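Local coordinates for regulator of nonsense transcripts 2 (Homo sapiens, PDB 4CEK), which takes part in nonsense-mediated mRNA decay, here represented by the second of its three MIF4G domains, an all-helical domain, at residues V161-L166 with I210-K215; T216-G221 with L256-G261; F229-T234 with R262-S267; H236-L241 with E251-L256. All coordinates share one frame; numbering follows the deposited sequence.

Contact 1: residues V161-L166 with I210-K215; sequences VPRQRL and IETKNK
R163 and K215 bury most of the surface in this contact, with E211 next; the CA atoms of R163 and K215, 5.8 Å apart, are the nearest pair across it. The loop 161-166, between helices 148-159 and 169-179, lies against the first turns of helix 210-225. R163 leaves the backbone with CG between N and the carbonyl carbon (chi1 71°), then runs extended, so that its methylenes cross E211 at about a right angle. CD is the touching atom, 3.7 Å from E211 OE2. The carboxylate stands 86° from the guanidinium plane, and R163 NE remains 4.3 Å from E211 OE2, too far for a salt bridge. R163 NH1 ends 3.7 Å from T212 OG1, unbonded; that hydroxyl is hydrogen-bonded to N209. An alanine in place of R163 would remove the methylenes that cross E211 and the guanidinium near T212, and would probably leave this edge of the loop less firmly seated. K215 starts anti to its backbone N, then bends at its next three torsions, laying CD 3.4 Å from V161 O and NZ 4.0 Å from V161 CG2. Its ammonium makes a cation-pi contact with F159. On the other flank, L166 CD2 rests 4.4 Å from K215 CA. Aliphatic parts of charged residues therefore make the seal, while E211 would add only diffuse attraction to R163.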
# COMPACT_ATOMS: atom_id res chain seq x y z
N VAL A 161 0.49 0.17 10.33
CA VAL A 161 0.62 -1.30 10.22
C VAL A 161 2.04 -1.72 10.58
O VAL A 161 2.99 -1.16 10.05
CB VAL A 161 0.39 -1.89 8.81
CG1 VAL A 161 -0.91 -2.65 8.73
CG2 VAL A 161 0.49 -0.85 7.71
N PRO A 162 2.20 -2.69 11.48
CA PRO A 162 3.57 -3.18 11.75
C PRO A 162 4.19 -4.00 10.58
O PRO A 162 3.47 -4.72 9.86
CB PRO A 162 3.38 -4.04 12.99
CG PRO A 162 1.97 -4.50 12.92
CD PRO A 162 1.19 -3.38 12.31
N ARG A 163 5.50 -3.88 10.39
CA ARG A 163 6.22 -4.62 9.32
C ARG A 163 6.08 -6.15 9.42
O ARG A 163 6.18 -6.85 8.43
CB ARG A 163 7.72 -4.25 9.30
CG ARG A 163 8.55 -4.78 10.47
CD ARG A 163 10.04 -4.44 10.34
NE ARG A 163 10.71 -4.49 11.64
CZ ARG A 163 11.04 -3.44 12.39
NH1 ARG A 163 10.79 -2.18 12.00
NH2 ARG A 163 11.63 -3.63 13.56
N GLN A 164 5.83 -6.63 10.64
CA GLN A 164 5.70 -8.04 10.94
C GLN A 164 4.30 -8.61 10.59
O GLN A 164 4.05 -9.81 10.74
CB GLN A 164 6.03 -8.28 12.42
CG GLN A 164 7.08 -7.33 13.03
CD GLN A 164 6.47 -6.12 13.75
OE1 GLN A 164 5.41 -6.22 14.38
NE2 GLN A 164 7.13 -4.96 13.68
N ARG A 165 3.40 -7.73 10.12
CA ARG A 165 2.07 -8.11 9.65
C ARG A 165 1.85 -7.69 8.21
O ARG A 165 0.85 -7.08 7.88
CB ARG A 165 0.98 -7.48 10.53
CG ARG A 165 1.01 -7.91 12.01
CD ARG A 165 0.71 -9.40 12.22
NE ARG A 165 -0.47 -9.86 11.49
CZ ARG A 165 -1.73 -9.70 11.90
NH1 ARG A 165 -1.99 -9.08 13.06
NH2 ARG A 165 -2.72 -10.15 11.16
N LEU A 166 2.77 -8.05 7.33
CA LEU A 166 2.59 -7.87 5.90
C LEU A 166 1.29 -8.44 5.39
O LEU A 166 0.79 -7.99 4.34
CB LEU A 166 3.73 -8.55 5.13
CG LEU A 166 5.14 -7.95 5.24
CD1 LEU A 166 6.03 -8.50 4.11
CD2 LEU A 166 5.09 -6.41 5.27
N ILE A 210 15.92 -2.24 5.36
CA ILE A 210 15.23 -2.55 4.09
C ILE A 210 13.80 -3.08 4.31
O ILE A 210 12.92 -2.89 3.47
CB ILE A 210 16.03 -3.53 3.17
CG1 ILE A 210 15.45 -3.57 1.74
CG2 ILE A 210 16.03 -4.93 3.75
CD1 ILE A 210 15.41 -2.25 1.00
N GLU A 211 13.57 -3.71 5.47
CA GLU A 211 12.28 -4.31 5.77
C GLU A 211 11.11 -3.33 5.96
O GLU A 211 9.98 -3.65 5.57
CB GLU A 211 12.40 -5.17 7.02
CG GLU A 211 11.28 -6.19 7.16
CD GLU A 211 11.66 -7.33 8.07
OE1 GLU A 211 12.83 -7.75 8.04
OE2 GLU A 211 10.76 -7.79 8.82
N THR A 212 11.38 -2.16 6.56
CA THR A 212 10.38 -1.07 6.63
C THR A 212 10.10 -0.49 5.25
O THR A 212 8.98 -0.26 4.89
CB THR A 212 10.86 0.12 7.49
OG1 THR A 212 11.23 -0.34 8.79
CG2 THR A 212 9.76 1.17 7.60
N LYS A 213 11.16 -0.27 4.48
CA LYS A 213 11.03 0.27 3.14
C LYS A 213 10.09 -0.63 2.31
O LYS A 213 9.21 -0.15 1.57
CB LYS A 213 12.42 0.39 2.51
CG LYS A 213 13.41 1.20 3.35
CD LYS A 213 14.80 1.26 2.72
CE LYS A 213 15.59 2.50 3.14
NZ LYS A 213 16.65 2.88 2.15
N ASN A 214 10.29 -1.95 2.44
CA ASN A 214 9.47 -2.95 1.74
C ASN A 214 8.00 -2.94 2.19
O ASN A 214 7.13 -3.15 1.37
CB ASN A 214 10.11 -4.35 1.88
CG ASN A 214 11.37 -4.55 0.99
OD1 ASN A 214 11.60 -3.82 -0.00
ND2 ASN A 214 12.19 -5.55 1.35
N LYS A 215 7.72 -2.67 3.47
CA LYS A 215 6.36 -2.44 3.94
C LYS A 215 5.73 -1.27 3.17
O LYS A 215 4.62 -1.39 2.65
CB LYS A 215 6.31 -2.11 5.44
CG LYS A 215 4.89 -1.95 6.01
CD LYS A 215 4.74 -0.90 7.13
CE LYS A 215 4.87 0.54 6.63
NZ LYS A 215 3.61 1.33 6.40

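Contact 2: residues T216-G221 with L256-G261; sequences TVRFIG and LLETCG
Helices 210-225 and 247-266 run nearly parallel here, their short segments 14° apart with axes 8.4 Å from each other at closest approach. Such closeness depends on the inner side of the contact. V217 turns CG1 anti to its backbone N (chi1 153°) and drives it against the other helix, 3.3 Å from L256 N and 3.5 Å from L256 CB. One turn later G221 offers bare backbone. T259 CG2, also anti to its N, fills that place, 3.4 Å from R218 O and 3.6 Å from G221 CA; any CB on G221 would collide with this methyl. C260 closes the row, with CB 3.7 Å from G221 O. The outer side is looser. R218 crosses T259 at about a right angle, its CG 3.7 Å from T259 OG1, but that hydroxyl is committed to T255 O on its own helix. Beyond it R218 bends at chi3, and NH1 stops 4.5 Å from OE1 of the exposed E258, opposite charges that are near without being bridged. The buried flank continues into helix 185-203, where F198 touches V217. Close approach is thus bought by methyl groups set against backbone: it is fixed by shape, and the charged pair on the outer side would contribute at most a weak, screened attraction.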
# COMPACT_ATOMS: atom_id res chain seq x y z
N THR A 216 6.43 -0.13 3.11
CA THR A 216 5.88 1.03 2.41
C THR A 216 5.58 0.68 0.97
O THR A 216 4.50 0.96 0.48
CB THR A 216 6.84 2.24 2.43
OG1 THR A 216 7.01 2.71 3.76
CG2 THR A 216 6.31 3.35 1.59
N VAL A 217 6.54 0.05 0.29
CA VAL A 217 6.41 -0.25 -1.13
C VAL A 217 5.36 -1.31 -1.36
O VAL A 217 4.61 -1.21 -2.32
CB VAL A 217 7.77 -0.66 -1.77
CG1 VAL A 217 7.56 -1.56 -2.96
CG2 VAL A 217 8.56 0.57 -2.18
N ARG A 218 5.24 -2.30 -0.47
CA ARG A 218 4.14 -3.29 -0.60
C ARG A 218 2.74 -2.66 -0.45
O ARG A 218 1.83 -3.02 -1.21
CB ARG A 218 4.27 -4.43 0.42
CG ARG A 218 5.41 -5.40 0.13
CD ARG A 218 5.34 -6.62 1.02
NE ARG A 218 6.68 -7.08 1.41
CZ ARG A 218 7.37 -8.05 0.81
NH1 ARG A 218 6.86 -8.70 -0.24
NH2 ARG A 218 8.58 -8.37 1.26
N PHE A 219 2.60 -1.72 0.48
CA PHE A 219 1.32 -1.03 0.72
C PHE A 219 0.95 -0.24 -0.52
O PHE A 219 -0.13 -0.40 -1.02
CB PHE A 219 1.41 -0.12 1.96
CG PHE A 219 0.11 0.04 2.74
CD1 PHE A 219 -1.14 -0.28 2.17
CD2 PHE A 219 0.14 0.49 4.08
CE1 PHE A 219 -2.32 -0.13 2.90
CE2 PHE A 219 -1.05 0.66 4.80
CZ PHE A 219 -2.28 0.34 4.21
N ILE A 220 1.89 0.48 -1.12
CA ILE A 220 1.62 1.15 -2.39
C ILE A 220 1.19 0.18 -3.49
O ILE A 220 0.28 0.46 -4.33
CB ILE A 220 2.85 1.97 -2.86
CG1 ILE A 220 3.06 3.15 -1.89
CG2 ILE A 220 2.63 2.44 -4.28
CD1 ILE A 220 4.35 3.97 -2.01
N GLY A 221 1.81 -1.01 -3.48
CA GLY A 221 1.44 -2.02 -4.47
C GLY A 221 0.02 -2.49 -4.32
O GLY A 221 -0.69 -2.67 -5.29
N LEU A 256 8.25 -3.88 -5.21
CA LEU A 256 7.12 -3.21 -5.87
C LEU A 256 6.60 -4.08 -6.98
O LEU A 256 5.38 -4.31 -7.07
CB LEU A 256 7.51 -1.82 -6.42
CG LEU A 256 6.42 -0.95 -7.08
CD1 LEU A 256 5.27 -0.75 -6.08
CD2 LEU A 256 7.00 0.40 -7.47
N LEU A 257 7.50 -4.59 -7.83
CA LEU A 257 7.06 -5.39 -9.00
C LEU A 257 6.45 -6.77 -8.63
O LEU A 257 5.53 -7.24 -9.28
CB LEU A 257 8.19 -5.55 -10.02
CG LEU A 257 8.69 -4.28 -10.71
CD1 LEU A 257 10.11 -4.44 -11.33
CD2 LEU A 257 7.65 -3.91 -11.74
N GLU A 258 6.93 -7.39 -7.57
CA GLU A 258 6.29 -8.59 -7.05
C GLU A 258 4.86 -8.33 -6.56
O GLU A 258 3.99 -9.20 -6.67
CB GLU A 258 7.07 -9.16 -5.87
CG GLU A 258 8.37 -9.90 -6.14
CD GLU A 258 9.00 -10.35 -4.82
OE1 GLU A 258 8.23 -10.82 -3.94
OE2 GLU A 258 10.24 -10.21 -4.64
N THR A 259 4.62 -7.15 -6.02
CA THR A 259 3.34 -6.81 -5.44
C THR A 259 2.36 -6.45 -6.56
O THR A 259 1.26 -6.91 -6.54
CB THR A 259 3.47 -5.68 -4.38
OG1 THR A 259 4.50 -6.00 -3.42
CG2 THR A 259 2.14 -5.46 -3.62
N CYS A 260 2.74 -5.62 -7.54
CA CYS A 260 1.77 -5.14 -8.56
C CYS A 260 2.27 -5.09 -9.98
O CYS A 260 1.55 -4.60 -10.84
CB CYS A 260 1.25 -3.74 -8.22
SG CYS A 260 2.46 -2.37 -8.33
N GLY A 261 3.45 -5.63 -10.27
CA GLY A 261 4.01 -5.64 -11.63
C GLY A 261 3.13 -6.34 -12.65
O GLY A 261 3.02 -5.89 -13.79

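Contact 3: residues F229-T234 with R262-S267; sequences FTKNDT and RFLFRS
Apolar contacts come first, and K231 makes most of them. Its chain slides past L264 in the opposite direction, with CG 3.9 Å from L264 CD2, and then bends at its last torsion, so that CE reaches 3.5 Å from S267 CB. The same CE comes obliquely to the F263 ring, 3.8 Å from CE2, as the two side chains cross at about a right angle. One turn on, T234 CG2 stands 4.4 Å from L264 CD1, a looser touch; its hydroxyl is hydrogen-bonded to T224 OG1 of helix 210-225.

None of the polar bonds joins the two segments. S267 OG donates to F263 O at a short 2.5 Å from above the carbonyl plane, and S267 N gives that oxygen a second bond, so F263 O is gripped twice where helix 247-266 ends. This places S267 OG 4.0 Å above the plane of the F263 ring, over its centre. At the start of helix 231-243, D233 N donates to T230 OG1 over 3.1 Å (159° at the hydrogen), and T230 N donates to the anti lone pair of D233 OD2 over 3.2 Å (167°).

Among aromatic neighbours, W9 meets the F263 ring with planes about 40° apart. The reciprocal bonds of T230 and D233 are a capping box with T230 as N-cap, a common motif at helix N-termini, which here opens helix 231-243 beside the last turn of helix 247-266 in the helical MIF4G domain.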
# COMPACT_ATOMS: atom_id res chain seq x y z
N PHE A 229 -3.91 4.15 -5.91
CA PHE A 229 -2.84 4.81 -6.68
C PHE A 229 -3.14 4.50 -8.11
O PHE A 229 -3.63 3.42 -8.41
CB PHE A 229 -1.48 4.26 -6.35
CG PHE A 229 -0.91 4.81 -5.09
CD1 PHE A 229 -0.16 5.98 -5.10
CD2 PHE A 229 -1.13 4.18 -3.88
CE1 PHE A 229 0.37 6.48 -3.93
CE2 PHE A 229 -0.61 4.70 -2.70
CZ PHE A 229 0.15 5.84 -2.73
N THR A 230 -2.92 5.47 -9.00
CA THR A 230 -3.15 5.26 -10.42
C THR A 230 -1.89 4.59 -10.93
O THR A 230 -0.84 4.62 -10.25
CB THR A 230 -3.33 6.60 -11.19
OG1 THR A 230 -2.18 7.40 -10.96
CG2 THR A 230 -4.63 7.38 -10.79
N LYS A 231 -1.98 4.03 -12.14
CA LYS A 231 -0.86 3.35 -12.81
C LYS A 231 0.27 4.31 -13.00
O LYS A 231 1.45 3.98 -12.75
CB LYS A 231 -1.30 2.80 -14.16
CG LYS A 231 -2.24 1.61 -13.99
CD LYS A 231 -3.07 1.27 -15.22
CE LYS A 231 -4.00 0.12 -14.91
NZ LYS A 231 -5.27 0.62 -14.28
N ASN A 232 -0.09 5.53 -13.39
CA ASN A 232 0.89 6.60 -13.60
C ASN A 232 1.62 6.96 -12.31
O ASN A 232 2.81 7.16 -12.35
CB ASN A 232 0.17 7.82 -14.19
CG ASN A 232 1.14 8.87 -14.71
OD1 ASN A 232 1.90 8.59 -15.62
ND2 ASN A 232 1.07 10.09 -14.17
N ASP A 233 0.92 7.01 -11.17
CA ASP A 233 1.57 7.22 -9.85
C ASP A 233 2.66 6.21 -9.54
O ASP A 233 3.77 6.54 -9.11
CB ASP A 233 0.57 7.00 -8.70
CG ASP A 233 -0.20 8.23 -8.30
OD1 ASP A 233 0.42 9.31 -8.21
OD2 ASP A 233 -1.42 8.08 -8.02
N THR A 234 2.28 4.95 -9.66
CA THR A 234 3.17 3.88 -9.29
C THR A 234 4.29 3.66 -10.33
O THR A 234 5.39 3.30 -9.97
CB THR A 234 2.35 2.61 -9.08
OG1 THR A 234 1.32 2.92 -8.13
CG2 THR A 234 3.26 1.43 -8.61
N ARG A 262 2.48 -7.44 -12.28
CA ARG A 262 1.65 -8.12 -13.26
C ARG A 262 0.42 -7.32 -13.58
O ARG A 262 0.02 -7.25 -14.74
CB ARG A 262 1.25 -9.52 -12.82
CG ARG A 262 2.34 -10.55 -13.04
CD ARG A 262 2.15 -11.73 -12.12
NE ARG A 262 3.07 -12.82 -12.42
CZ ARG A 262 3.08 -14.00 -11.81
NH1 ARG A 262 2.19 -14.27 -10.84
NH2 ARG A 262 3.97 -14.91 -12.17
N PHE A 263 -0.18 -6.71 -12.56
CA PHE A 263 -1.30 -5.79 -12.76
C PHE A 263 -0.92 -4.71 -13.76
O PHE A 263 -1.65 -4.44 -14.72
CB PHE A 263 -1.77 -5.20 -11.42
CG PHE A 263 -2.88 -4.19 -11.54
CD1 PHE A 263 -4.20 -4.59 -11.60
CD2 PHE A 263 -2.61 -2.82 -11.52
CE1 PHE A 263 -5.23 -3.64 -11.69
CE2 PHE A 263 -3.63 -1.86 -11.63
CZ PHE A 263 -4.94 -2.27 -11.71
N LEU A 264 0.25 -4.13 -13.57
CA LEU A 264 0.71 -3.08 -14.47
C LEU A 264 1.03 -3.58 -15.85
O LEU A 264 0.72 -2.91 -16.87
CB LEU A 264 1.92 -2.38 -13.90
CG LEU A 264 1.77 -1.55 -12.62
CD1 LEU A 264 3.17 -1.16 -12.14
CD2 LEU A 264 0.89 -0.29 -12.79
N PHE A 265 1.69 -4.74 -15.91
CA PHE A 265 2.14 -5.29 -17.20
C PHE A 265 0.92 -5.77 -18.00
O PHE A 265 0.82 -5.53 -19.17
CB PHE A 265 3.18 -6.41 -17.00
CG PHE A 265 3.77 -6.94 -18.27
CD1 PHE A 265 4.85 -6.32 -18.85
CD2 PHE A 265 3.24 -8.06 -18.88
CE1 PHE A 265 5.40 -6.80 -20.04
CE2 PHE A 265 3.79 -8.56 -20.07
CZ PHE A 265 4.87 -7.91 -20.66
N ARG A 266 -0.03 -6.40 -17.34
CA ARG A 266 -1.18 -6.95 -18.04
C ARG A 266 -2.25 -5.90 -18.45
O ARG A 266 -2.92 -6.06 -19.46
CB ARG A 266 -1.79 -8.07 -17.20
CG ARG A 266 -0.85 -9.26 -17.12
CD ARG A 266 -1.32 -10.31 -16.15
NE ARG A 266 -0.32 -11.38 -16.07
CZ ARG A 266 -0.37 -12.42 -15.23
NH1 ARG A 266 -1.37 -12.56 -14.36
NH2 ARG A 266 0.61 -13.32 -15.26
N SER A 267 -2.37 -4.83 -17.69
CA SER A 267 -3.32 -3.77 -17.98
C SER A 267 -2.92 -3.04 -19.26
O SER A 267 -1.78 -2.62 -19.41
CB SER A 267 -3.40 -2.81 -16.79
OG SER A 267 -3.81 -3.51 -15.62

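Contact 4: residues H236-L241 with E251-L256; sequences HCLKML and EMACTL
No flat side chain meets another between 236-241 and 251-256; the aromatic group beside the joint, F198 of helix 185-203, comes from outside to touch C237, L241 and M252. The flat group that does matter is the peptide linking M252 to A253, and L241 CD1 lies over one face of it, above A253 N. With CG anti to its carbonyl carbon (chi1 -70°), L241 carries CD1 to 3.4 Å from A253 N and 3.9 Å from M252 C. The same methyl stands 3.9 Å from A253 CB, whose small size admits it so close to the backbone. CD2 takes the M252 side: M252 crosses L241 at about a right angle, and its bend at chi3 (61°) sets CE 4.1 Å from L241 CD2. An alanine in place of L241 would take away both methyls and would probably weaken the hold on the M252-A253 peptide and on F198.

The segments run antiparallel, 152° between their directions and 9.6 Å between axes, as successive helices 231-243 and 247-266 do when they form a helical hairpin, the recurrent element of MIF4G domains. L238 and A253 mark the closest CA pair. One turn before L241 the packing is wider: L238 CD1 lies 4.3 Å from A253 CB. L256 points its CD2 branch this way, resting 4.2 Å from C237 CB and against L238. Further along helix 247-266, L238 also meets L257, and outside the hairpin M252 touches V217 of helix 210-225.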
# COMPACT_ATOMS: atom_id res chain seq x y z
N HIS A 236 5.64 6.18 -11.78
CA HIS A 236 6.60 7.19 -11.39
C HIS A 236 7.48 6.72 -10.24
O HIS A 236 8.70 6.98 -10.21
CB HIS A 236 5.95 8.50 -11.04
CG HIS A 236 6.92 9.48 -10.49
ND1 HIS A 236 7.08 9.67 -9.16
CD2 HIS A 236 7.90 10.25 -11.13
CE1 HIS A 236 8.08 10.58 -8.97
NE2 HIS A 236 8.58 10.91 -10.18
N CYS A 237 6.89 6.01 -9.29
CA CYS A 237 7.66 5.38 -8.25
C CYS A 237 8.76 4.51 -8.81
O CYS A 237 9.89 4.59 -8.40
CB CYS A 237 6.73 4.54 -7.36
SG CYS A 237 5.71 5.56 -6.27
N LEU A 238 8.40 3.68 -9.78
CA LEU A 238 9.35 2.76 -10.36
C LEU A 238 10.44 3.49 -11.11
O LEU A 238 11.63 3.20 -10.94
CB LEU A 238 8.58 1.82 -11.28
CG LEU A 238 9.31 0.71 -11.98
CD1 LEU A 238 10.23 -0.03 -11.02
CD2 LEU A 238 8.21 -0.16 -12.60
N LYS A 239 10.05 4.45 -11.94
CA LYS A 239 11.01 5.30 -12.63
C LYS A 239 11.99 6.01 -11.70
O LYS A 239 13.15 6.08 -12.01
CB LYS A 239 10.28 6.32 -13.48
CG LYS A 239 11.14 7.36 -14.14
CD LYS A 239 10.26 8.18 -15.08
CE LYS A 239 10.56 9.68 -15.07
NZ LYS A 239 9.48 10.45 -15.76
N MET A 240 11.53 6.50 -10.54
CA MET A 240 12.46 7.11 -9.57
C MET A 240 13.51 6.15 -9.04
O MET A 240 14.66 6.53 -8.78
CB MET A 240 11.72 7.71 -8.37
CG MET A 240 11.00 9.01 -8.68
SD MET A 240 11.96 10.18 -9.70
CE MET A 240 13.22 10.66 -8.50
N LEU A 241 13.10 4.92 -8.81
CA LEU A 241 14.00 3.91 -8.31
C LEU A 241 15.01 3.53 -9.43
O LEU A 241 16.14 3.26 -9.14
CB LEU A 241 13.20 2.69 -7.84
CG LEU A 241 12.34 2.83 -6.58
CD1 LEU A 241 11.53 1.58 -6.36
CD2 LEU A 241 13.19 3.11 -5.33
N GLU A 251 16.06 -3.33 -4.46
CA GLU A 251 15.15 -4.20 -3.70
C GLU A 251 13.74 -3.62 -3.60
O GLU A 251 12.75 -4.34 -3.81
CB GLU A 251 15.64 -4.52 -2.32
CG GLU A 251 17.11 -4.81 -2.21
CD GLU A 251 17.48 -5.48 -0.90
OE1 GLU A 251 16.67 -6.36 -0.44
OE2 GLU A 251 18.57 -5.11 -0.36
N MET A 252 13.64 -2.34 -3.29
CA MET A 252 12.33 -1.66 -3.26
C MET A 252 11.63 -1.86 -4.58
O MET A 252 10.45 -2.19 -4.62
CB MET A 252 12.50 -0.16 -2.97
CG MET A 252 13.08 0.17 -1.58
SD MET A 252 13.40 1.94 -1.38
CE MET A 252 11.73 2.55 -1.59
N ALA A 253 12.37 -1.69 -5.67
CA ALA A 253 11.84 -1.91 -7.02
C ALA A 253 11.27 -3.31 -7.24
O ALA A 253 10.22 -3.46 -7.88
CB ALA A 253 12.93 -1.69 -8.06
N CYS A 254 12.00 -4.32 -6.76
CA CYS A 254 11.69 -5.73 -6.99
C CYS A 254 10.53 -6.12 -6.12
O CYS A 254 9.63 -6.85 -6.57
CB CYS A 254 12.93 -6.66 -6.75
SG CYS A 254 14.26 -6.45 -8.00
N THR A 255 10.52 -5.64 -4.87
CA THR A 255 9.31 -5.73 -4.02
C THR A 255 8.08 -5.09 -4.68
O THR A 255 7.00 -5.70 -4.75
CB THR A 255 9.51 -5.09 -2.67
OG1 THR A 255 10.75 -5.56 -2.12
CG2 THR A 255 8.33 -5.43 -1.75
N LEU A 256 8.25 -3.88 -5.21
CA LEU A 256 7.12 -3.21 -5.87
C LEU A 256 6.60 -4.08 -6.98
O LEU A 256 5.38 -4.31 -7.07
CB LEU A 256 7.51 -1.82 -6.42
CG LEU A 256 6.42 -0.95 -7.08
CD1 LEU A 256 5.27 -0.75 -6.08
CD2 LEU A 256 7.00 0.40 -7.47

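Contacts 2, 3 and 4 all rest on helix 247-266, which pairs with helix 210-225 in contact 2 and with helix 231-243 in contacts 3 and 4; contact 1 sets the first turns of helix 210-225 against a loop. L256 serves contacts 2 and 4, facing both neighbours. Contact 2 lies nearest the chain centre, about 7 Å between centres, yet keeps one solvent edge. The residues touching in contact 4 are all buried and purely apolar in what they share; contact 3 is also buried but combines a lysine chain with a capped helix start and a hydrogen-bonded helix end. Charged side chains dominate contact 1, which like contact 2 is only partly buried.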